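Local coordinates for dITP/XTP pyrophosphatase (Coxiella burnetii, PDB 3TQU), which probably hydrolyses non-canonical purine nucleoside triphosphates such as XTP, dITP and ITP to monophosphates and diphosphate, cleansing the nucleotide pool, at residues L75-A78 and A83-V86; A78-A83 and L106-A111; G141-E146 and R170-L175. All coordinates share one frame; numbering follows the deposited sequence.

Contact 1. Residues L75-A78 and A83-V86; sequences LTIA and APGV
Ile77 turns CG1 to the side of its own backbone N (chi1 -59°) and extends it to CD1, which brings the methyl group to Pro84 CD at 4.3 Å. The backbone already puts Ile77 CB 3.4 Å from Ala83 O, and chi1 brings CG1 beside the same oxygen. The peptide bond before Pro84 is cis. The ring of Pro84 lies against the end of strand 68-77, with Pro84 CD 3.1 Å from Leu75 O and Pro84 CG 4.3 Å from Leu75 CB. Two backbone hydrogen bonds flank this packing. Gly85 N donates to Leu75 O at 2.9 Å, with the donor tilted slightly from the carbonyl plane. Ile77 N donates to Ala83 O, also at 2.9 Å, but from above the carbonyl plane, and the bond is bent (136° at the hydrogen). Together they make a single antiparallel bridge, with Thr76 and Pro84 as the non-hydrogen-bonded pair. Proline has no N-H, and this position in the bridge needs none. Around the bridge, Leu75 and Pro84 both touch Tyr159, a predicted substrate-binding residue. Thr76 OG1 bonds to His122 and to the backbone of Ser120. The chemistry implies a mainly backbone-made closure: Leu75 O and Ala83 O each receive one N-H, and the proline ring adds carbon contact beside the Gly85-Leu75 bond.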
loop_
_atom_site.group_PDB
_atom_site.type_symbol
_atom_site.label_atom_id
_atom_site.label_comp_id
_atom_site.label_asym_id
_atom_site.label_seq_id
_atom_site.Cartn_x
_atom_site.Cartn_y
_atom_site.Cartn_z
ATOM N N LEU A 75 -14.345 -6.685 5.490
ATOM C CA LEU A 75 -15.487 -5.789 5.495
ATOM C C LEU A 75 -15.225 -4.711 6.536
ATOM O O LEU A 75 -14.817 -5.024 7.654
ATOM C CB LEU A 75 -16.741 -6.575 5.871
ATOM C CG LEU A 75 -18.062 -5.818 5.937
ATOM C CD1 LEU A 75 -18.389 -5.186 4.591
ATOM C CD2 LEU A 75 -19.176 -6.757 6.387
ATOM N N THR A 76 -15.436 -3.450 6.170
ATOM C CA THR A 76 -15.303 -2.355 7.121
ATOM C C THR A 76 -16.637 -1.636 7.242
ATOM O O THR A 76 -17.257 -1.293 6.242
ATOM C CB THR A 76 -14.220 -1.347 6.698
ATOM O OG1 THR A 76 -14.592 -0.731 5.460
ATOM C CG2 THR A 76 -12.874 -2.042 6.537
ATOM N N ILE A 77 -17.077 -1.411 8.473
ATOM C CA ILE A 77 -18.367 -0.775 8.712
ATOM C C ILE A 77 -18.208 0.554 9.443
ATOM O O ILE A 77 -17.683 0.609 10.553
ATOM C CB ILE A 77 -19.312 -1.715 9.475
ATOM C CG1 ILE A 77 -19.526 -2.998 8.665
ATOM C CG2 ILE A 77 -20.634 -1.028 9.750
ATOM C CD1 ILE A 77 -20.353 -4.062 9.374
ATOM N N ALA A 78 -18.673 1.622 8.802
ATOM C CA ALA A 78 -18.483 2.977 9.307
ATOM C C ALA A 78 -18.921 3.134 10.761
ATOM O O ALA A 78 -18.172 3.652 11.587
ATOM C CB ALA A 78 -19.200 3.985 8.413
ATOM N N ALA A 83 -14.596 -1.821 11.902
ATOM C CA ALA A 83 -14.700 -3.240 12.221
ATOM C C ALA A 83 -15.684 -3.881 11.245
ATOM O O ALA A 83 -16.556 -3.195 10.714
ATOM C CB ALA A 83 -15.167 -3.426 13.656
ATOM N N PRO A 84 -15.558 -5.199 11.009
ATOM C CA PRO A 84 -14.581 -6.107 11.624
ATOM C C PRO A 84 -13.167 -5.944 11.067
ATOM O O PRO A 84 -12.220 -6.418 11.691
ATOM C CB PRO A 84 -15.134 -7.494 11.282
ATOM C CG PRO A 84 -15.905 -7.291 10.029
ATOM C CD PRO A 84 -16.511 -5.920 10.146
ATOM N N GLY A 85 -13.032 -5.290 9.917
ATOM C CA GLY A 85 -11.725 -5.024 9.334
ATOM C C GLY A 85 -10.854 -6.258 9.175
ATOM O O GLY A 85 -11.258 -7.233 8.542
ATOM N N VAL A 86 -9.652 -6.219 9.745
ATOM C CA VAL A 86 -8.737 -7.352 9.643
ATOM C C VAL A 86 -9.197 -8.520 10.512
ATOM O O VAL A 86 -8.643 -9.615 10.442
ATOM C CB VAL A 86 -7.280 -6.962 9.991
ATOM C CG1 VAL A 86 -6.727 -6.002 8.945
ATOM C CG2 VAL A 86 -7.190 -6.360 11.384
#

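Contact 2. Residues A78-A83 and L106-A111; sequences AALNSA and LEALEA
Leu80 and Ala79 meet helix 98-112 through apolar side-chain contacts, with one Leu80 methyl also beside a backbone oxygen. Leu80 CD1 touches Ala108 CB at 3.7 Å. The other branch, CD2, is also near Ala108 CB and reaches the carbonyl, 3.9 Å from Ala108 O. Ala79 CB meets Leu109 CD2 at 3.7 Å. Leu109 sets CG beside its backbone N (chi1 -86°), and with chi2 at 176° this carries CD2 over to the loop, where it also nears Leu80 CG at 4.3 Å. Tyr91 touches both Leu80 and Ala108 and extends the apolar patch.

The two segments share no hydrogen bond; each has its own backbone bonds. Ala83 N bonds to Leu80 O at 3.0 Å and closes a type I' beta turn, while Asn81 N bonds to Ala78 O at 3.1 Å. At the turn, Asn81 OD1 accepts a hydrogen bond from Asn130 of the second subunit, and Ser82 packs on Pro134 of that subunit.

In this HAM1-family fold, strand 68-77 thus runs into a short 3-10 segment and a type I' turn. Ala79 of the former and Leu80, first residue of the latter, pack on helix 98-112, near the second subunit.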
loop_
_atom_site.group_PDB
_atom_site.type_symbol
_atom_site.label_atom_id
_atom_site.label_comp_id
_atom_site.label_asym_id
_atom_site.label_seq_id
_atom_site.Cartn_x
_atom_site.Cartn_y
_atom_site.Cartn_z
ATOM N N ALA A 78 -18.673 1.622 8.802
ATOM C CA ALA A 78 -18.483 2.977 9.307
ATOM C C ALA A 78 -18.921 3.134 10.761
ATOM O O ALA A 78 -18.172 3.652 11.587
ATOM C CB ALA A 78 -19.200 3.985 8.413
ATOM N N ALA A 79 -20.130 2.680 11.070
ATOM C CA ALA A 79 -20.679 2.826 12.414
ATOM C C ALA A 79 -19.903 2.021 13.451
ATOM O O ALA A 79 -20.028 2.264 14.649
ATOM C CB ALA A 79 -22.149 2.438 12.435
ATOM N N LEU A 80 -19.106 1.063 12.989
ATOM C CA LEU A 80 -18.322 0.225 13.893
ATOM C C LEU A 80 -16.832 0.547 13.824
ATOM O O LEU A 80 -15.992 -0.316 14.081
ATOM C CB LEU A 80 -18.550 -1.256 13.592
ATOM C CG LEU A 80 -19.995 -1.744 13.679
ATOM C CD1 LEU A 80 -20.071 -3.242 13.414
ATOM C CD2 LEU A 80 -20.591 -1.403 15.037
ATOM N N ASN A 81 -16.510 1.789 13.478
ATOM C CA ASN A 81 -15.121 2.232 13.402
ATOM C C ASN A 81 -14.278 1.316 12.520
ATOM O O ASN A 81 -13.134 1.004 12.847
ATOM C CB ASN A 81 -14.508 2.339 14.803
ATOM C CG ASN A 81 -13.193 3.102 14.812
ATOM O OD1 ASN A 81 -12.966 3.981 13.981
ATOM N ND2 ASN A 81 -12.316 2.768 15.756
ATOM N N SER A 82 -14.868 0.884 11.407
ATOM C CA SER A 82 -14.196 0.059 10.398
ATOM C C SER A 82 -14.076 -1.426 10.746
ATOM O O SER A 82 -13.518 -2.204 9.975
ATOM C CB SER A 82 -12.832 0.644 10.015
ATOM O OG SER A 82 -12.988 1.775 9.174
ATOM N N ALA A 83 -14.596 -1.821 11.902
ATOM C CA ALA A 83 -14.700 -3.240 12.221
ATOM C C ALA A 83 -15.684 -3.881 11.245
ATOM O O ALA A 83 -16.556 -3.195 10.714
ATOM C CB ALA A 83 -15.167 -3.426 13.656
ATOM N N LEU A 106 -24.852 -7.916 12.547
ATOM C CA LEU A 106 -26.199 -7.369 12.667
ATOM C C LEU A 106 -26.486 -6.912 14.097
ATOM O O LEU A 106 -27.083 -5.856 14.309
ATOM C CB LEU A 106 -27.247 -8.386 12.205
ATOM C CG LEU A 106 -27.271 -8.706 10.707
ATOM C CD1 LEU A 106 -28.244 -9.840 10.400
ATOM C CD2 LEU A 106 -27.614 -7.466 9.893
ATOM N N GLU A 107 -26.054 -7.706 15.072
ATOM C CA GLU A 107 -26.225 -7.349 16.480
ATOM C C GLU A 107 -25.415 -6.107 16.837
ATOM O O GLU A 107 -25.896 -5.225 17.551
ATOM C CB GLU A 107 -25.812 -8.509 17.391
ATOM C CG GLU A 107 -26.721 -9.723 17.318
ATOM C CD GLU A 107 -26.257 -10.852 18.218
ATOM O OE1 GLU A 107 -25.194 -10.706 18.860
ATOM O OE2 GLU A 107 -26.956 -11.886 18.287
ATOM N N ALA A 108 -24.182 -6.050 16.342
ATOM C CA ALA A 108 -23.288 -4.928 16.608
ATOM C C ALA A 108 -23.873 -3.612 16.108
ATOM O O ALA A 108 -23.838 -2.603 16.810
ATOM C CB ALA A 108 -21.921 -5.177 15.983
ATOM N N LEU A 109 -24.404 -3.622 14.891
ATOM C CA LEU A 109 -25.054 -2.437 14.342
ATOM C C LEU A 109 -26.304 -2.091 15.144
ATOM O O LEU A 109 -26.536 -0.930 15.487
ATOM C CB LEU A 109 -25.399 -2.640 12.866
ATOM C CG LEU A 109 -24.273 -2.316 11.885
ATOM C CD1 LEU A 109 -24.686 -2.638 10.458
ATOM C CD2 LEU A 109 -23.877 -0.852 12.013
ATOM N N GLU A 110 -27.104 -3.108 15.444
ATOM C CA GLU A 110 -28.284 -2.937 16.280
ATOM C C GLU A 110 -27.935 -2.222 17.582
ATOM O O GLU A 110 -28.646 -1.314 18.013
ATOM C CB GLU A 110 -28.905 -4.298 16.592
ATOM C CG GLU A 110 -29.718 -4.326 17.874
ATOM C CD GLU A 110 -29.748 -5.702 18.508
ATOM O OE1 GLU A 110 -30.556 -6.545 18.066
ATOM O OE2 GLU A 110 -28.956 -5.943 19.446
ATOM N N ALA A 111 -26.835 -2.640 18.201
ATOM C CA ALA A 111 -26.422 -2.103 19.493
ATOM C C ALA A 111 -25.840 -0.700 19.366
ATOM O O ALA A 111 -26.035 0.145 20.239
ATOM C CB ALA A 111 -25.422 -3.039 20.162
#

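Contact 3. Residues G141-E146 and R170-L175; sequences GVWEGE and RTAAEL
Trp143 belongs to the long strand 137-147, which lies between 118-128 and 163-165 in the mixed sheet of this HAM1-family fold, and it packs against the chain just after the outermost strand, 170-171. The contact lies beside residues predicted to bind substrate. His185 and Lys180 are near the indole, and Asp160 touches Ala172.

The indole leaves the strand with CG anti to the backbone N (chi1 -164°). Together with chi2 (18°), this sends the six-membered ring toward the segment 170-175. The far corner of that ring does the touching. Trp143 CH2 lies 3.9 Å from Ala172 CB, and Trp143 CZ3 is 4.1 Å from the same methyl. Ala172 CB comes in obliquely to the ring. The side chain of Leu175 points back toward the indole, against its direction. Leu175 CD1 sits at the ring edge, near the ring plane, and is 4.1 Å from Trp143 CZ2. Phe163, Val165 and Ile183 of the same chain pack on other parts of the indole. The contact is buried and wholly apolar.

The turn that presents the two methyls is fixed by its own polar bonds. Thr171 N donates to Glu174 OE1 at 3.0 Å, and the carboxylate uses its anti lone pair. Glu174 N returns a bond to the Thr171 carbonyl oxygen, also at 3.0 Å, and a weak one to Thr171 OG1. The reciprocal pair resembles a capping box. A salt bridge from Glu174 OE1 to Arg152 NH1 gives that oxygen a second partner. The other methyl of Leu175 turns to Arg170: Leu175 CD2 rests over one face of the guanidinium group, at a height of 3.7 Å and nearer its margin than its middle.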
loop_
_atom_site.group_PDB
_atom_site.type_symbol
_atom_site.label_atom_id
_atom_site.label_comp_id
_atom_site.label_asym_id
_atom_site.label_seq_id
_atom_site.Cartn_x
_atom_site.Cartn_y
_atom_site.Cartn_z
ATOM N N GLY A 141 -8.481 -2.510 -4.035
ATOM C CA GLY A 141 -9.844 -2.459 -4.538
ATOM C C GLY A 141 -10.835 -2.153 -3.429
ATOM O O GLY A 141 -10.754 -2.720 -2.334
ATOM N N VAL A 142 -11.769 -1.253 -3.713
ATOM C CA VAL A 142 -12.768 -0.854 -2.732
ATOM C C VAL A 142 -14.173 -0.940 -3.311
ATOM O O VAL A 142 -14.446 -0.426 -4.395
ATOM C CB VAL A 142 -12.521 0.582 -2.214
ATOM C CG1 VAL A 142 -13.621 0.991 -1.241
ATOM C CG2 VAL A 142 -11.157 0.679 -1.554
ATOM N N TRP A 143 -15.063 -1.592 -2.573
ATOM C CA TRP A 143 -16.442 -1.767 -2.999
ATOM C C TRP A 143 -17.365 -1.200 -1.923
ATOM O O TRP A 143 -17.467 -1.758 -0.833
ATOM C CB TRP A 143 -16.719 -3.257 -3.215
ATOM C CG TRP A 143 -17.954 -3.564 -3.999
ATOM C CD1 TRP A 143 -18.655 -2.710 -4.804
ATOM C CD2 TRP A 143 -18.637 -4.824 -4.057
ATOM N NE1 TRP A 143 -19.730 -3.363 -5.360
ATOM C CE2 TRP A 143 -19.741 -4.658 -4.917
ATOM C CE3 TRP A 143 -18.419 -6.073 -3.466
ATOM C CZ2 TRP A 143 -20.629 -5.697 -5.196
ATOM C CZ3 TRP A 143 -19.303 -7.103 -3.747
ATOM C CH2 TRP A 143 -20.394 -6.908 -4.603
ATOM N N GLU A 144 -18.027 -0.085 -2.229
ATOM C CA GLU A 144 -18.892 0.596 -1.261
ATOM C C GLU A 144 -20.342 0.109 -1.305
ATOM O O GLU A 144 -20.917 -0.064 -2.378
ATOM C CB GLU A 144 -18.854 2.111 -1.486
ATOM C CG GLU A 144 -17.456 2.710 -1.459
ATOM C CD GLU A 144 -17.460 4.207 -1.711
ATOM O OE1 GLU A 144 -18.558 4.781 -1.858
ATOM O OE2 GLU A 144 -16.367 4.810 -1.764
ATOM N N GLY A 145 -20.934 -0.098 -0.134
ATOM C CA GLY A 145 -22.324 -0.501 -0.051
ATOM C C GLY A 145 -22.938 -0.196 1.300
ATOM O O GLY A 145 -22.508 0.725 1.993
ATOM N N GLU A 146 -23.951 -0.973 1.672
ATOM C CA GLU A 146 -24.644 -0.793 2.941
ATOM C C GLU A 146 -24.931 -2.151 3.555
ATOM O O GLU A 146 -25.094 -3.139 2.837
ATOM C CB GLU A 146 -25.967 -0.051 2.732
ATOM C CG GLU A 146 -25.828 1.314 2.086
ATOM C CD GLU A 146 -27.171 1.951 1.793
ATOM O OE1 GLU A 146 -28.208 1.316 2.085
ATOM O OE2 GLU A 146 -27.191 3.085 1.271
ATOM N N ARG A 170 -29.493 -4.738 -4.884
ATOM C CA ARG A 170 -29.456 -6.152 -4.527
ATOM C C ARG A 170 -28.256 -6.355 -3.609
ATOM O O ARG A 170 -27.307 -5.576 -3.655
ATOM C CB ARG A 170 -29.266 -7.014 -5.774
ATOM C CG ARG A 170 -30.493 -7.183 -6.654
ATOM C CD ARG A 170 -30.089 -7.724 -8.021
ATOM N NE ARG A 170 -29.819 -6.652 -8.977
ATOM C CZ ARG A 170 -29.243 -6.831 -10.164
ATOM N NH1 ARG A 170 -28.859 -8.042 -10.544
ATOM N NH2 ARG A 170 -29.047 -5.794 -10.969
ATOM N N THR A 171 -28.287 -7.395 -2.780
ATOM C CA THR A 171 -27.127 -7.712 -1.955
ATOM C C THR A 171 -26.106 -8.450 -2.810
ATOM O O THR A 171 -26.423 -8.898 -3.909
ATOM C CB THR A 171 -27.492 -8.585 -0.741
ATOM O OG1 THR A 171 -27.880 -9.891 -1.187
ATOM C CG2 THR A 171 -28.624 -7.953 0.058
ATOM N N ALA A 172 -24.881 -8.574 -2.308
ATOM C CA ALA A 172 -23.828 -9.274 -3.036
ATOM C C ALA A 172 -24.202 -10.729 -3.292
ATOM O O ALA A 172 -23.822 -11.307 -4.309
ATOM C CB ALA A 172 -22.513 -9.196 -2.274
ATOM N N ALA A 173 -24.943 -11.319 -2.361
ATOM C CA ALA A 173 -25.338 -12.719 -2.471
ATOM C C ALA A 173 -26.466 -12.903 -3.484
ATOM O O ALA A 173 -26.702 -14.014 -3.961
ATOM C CB ALA A 173 -25.749 -13.262 -1.112
ATOM N N GLU A 174 -27.162 -11.814 -3.803
ATOM C CA GLU A 174 -28.238 -11.855 -4.790
ATOM C C GLU A 174 -27.713 -11.728 -6.213
ATOM O O GLU A 174 -28.380 -12.122 -7.166
ATOM C CB GLU A 174 -29.265 -10.751 -4.529
ATOM C CG GLU A 174 -30.233 -11.059 -3.404
ATOM C CD GLU A 174 -31.302 -9.994 -3.249
ATOM O OE1 GLU A 174 -30.950 -8.801 -3.145
ATOM O OE2 GLU A 174 -32.497 -10.353 -3.237
ATOM N N LEU A 175 -26.520 -11.166 -6.357
ATOM C CA LEU A 175 -25.920 -11.012 -7.676
ATOM C C LEU A 175 -25.509 -12.362 -8.260
ATOM O O LEU A 175 -25.135 -13.278 -7.525
ATOM C CB LEU A 175 -24.695 -10.097 -7.601
ATOM C CG LEU A 175 -24.917 -8.649 -7.160
ATOM C CD1 LEU A 175 -23.585 -7.918 -7.056
ATOM C CD2 LEU A 175 -25.858 -7.933 -8.120
#

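Contacts 1 and 2 are neighbours, with centres 8 Å apart, and they share Ala78 and Ala83. They also touch directly: Ile77 O and Ser82 N are 3.0 Å apart, a probable hydrogen bond, and Ile77 CG2 packs on Leu109 CD2 at 4.0 Å. Both reach the second subunit. Contact 3 stands apart, its centre 14 Å from that of contact 1 and 17 Å from that of contact 2, but it shares the sheet with contact 1. Contacts 1 and 3 both border the predicted substrate site, contact 1 at Tyr159 and contact 3 at Asp160 and His185. At the nearest atoms, Gly85 is about 9 Å from the calcium ion held by Glu44 and Asp72.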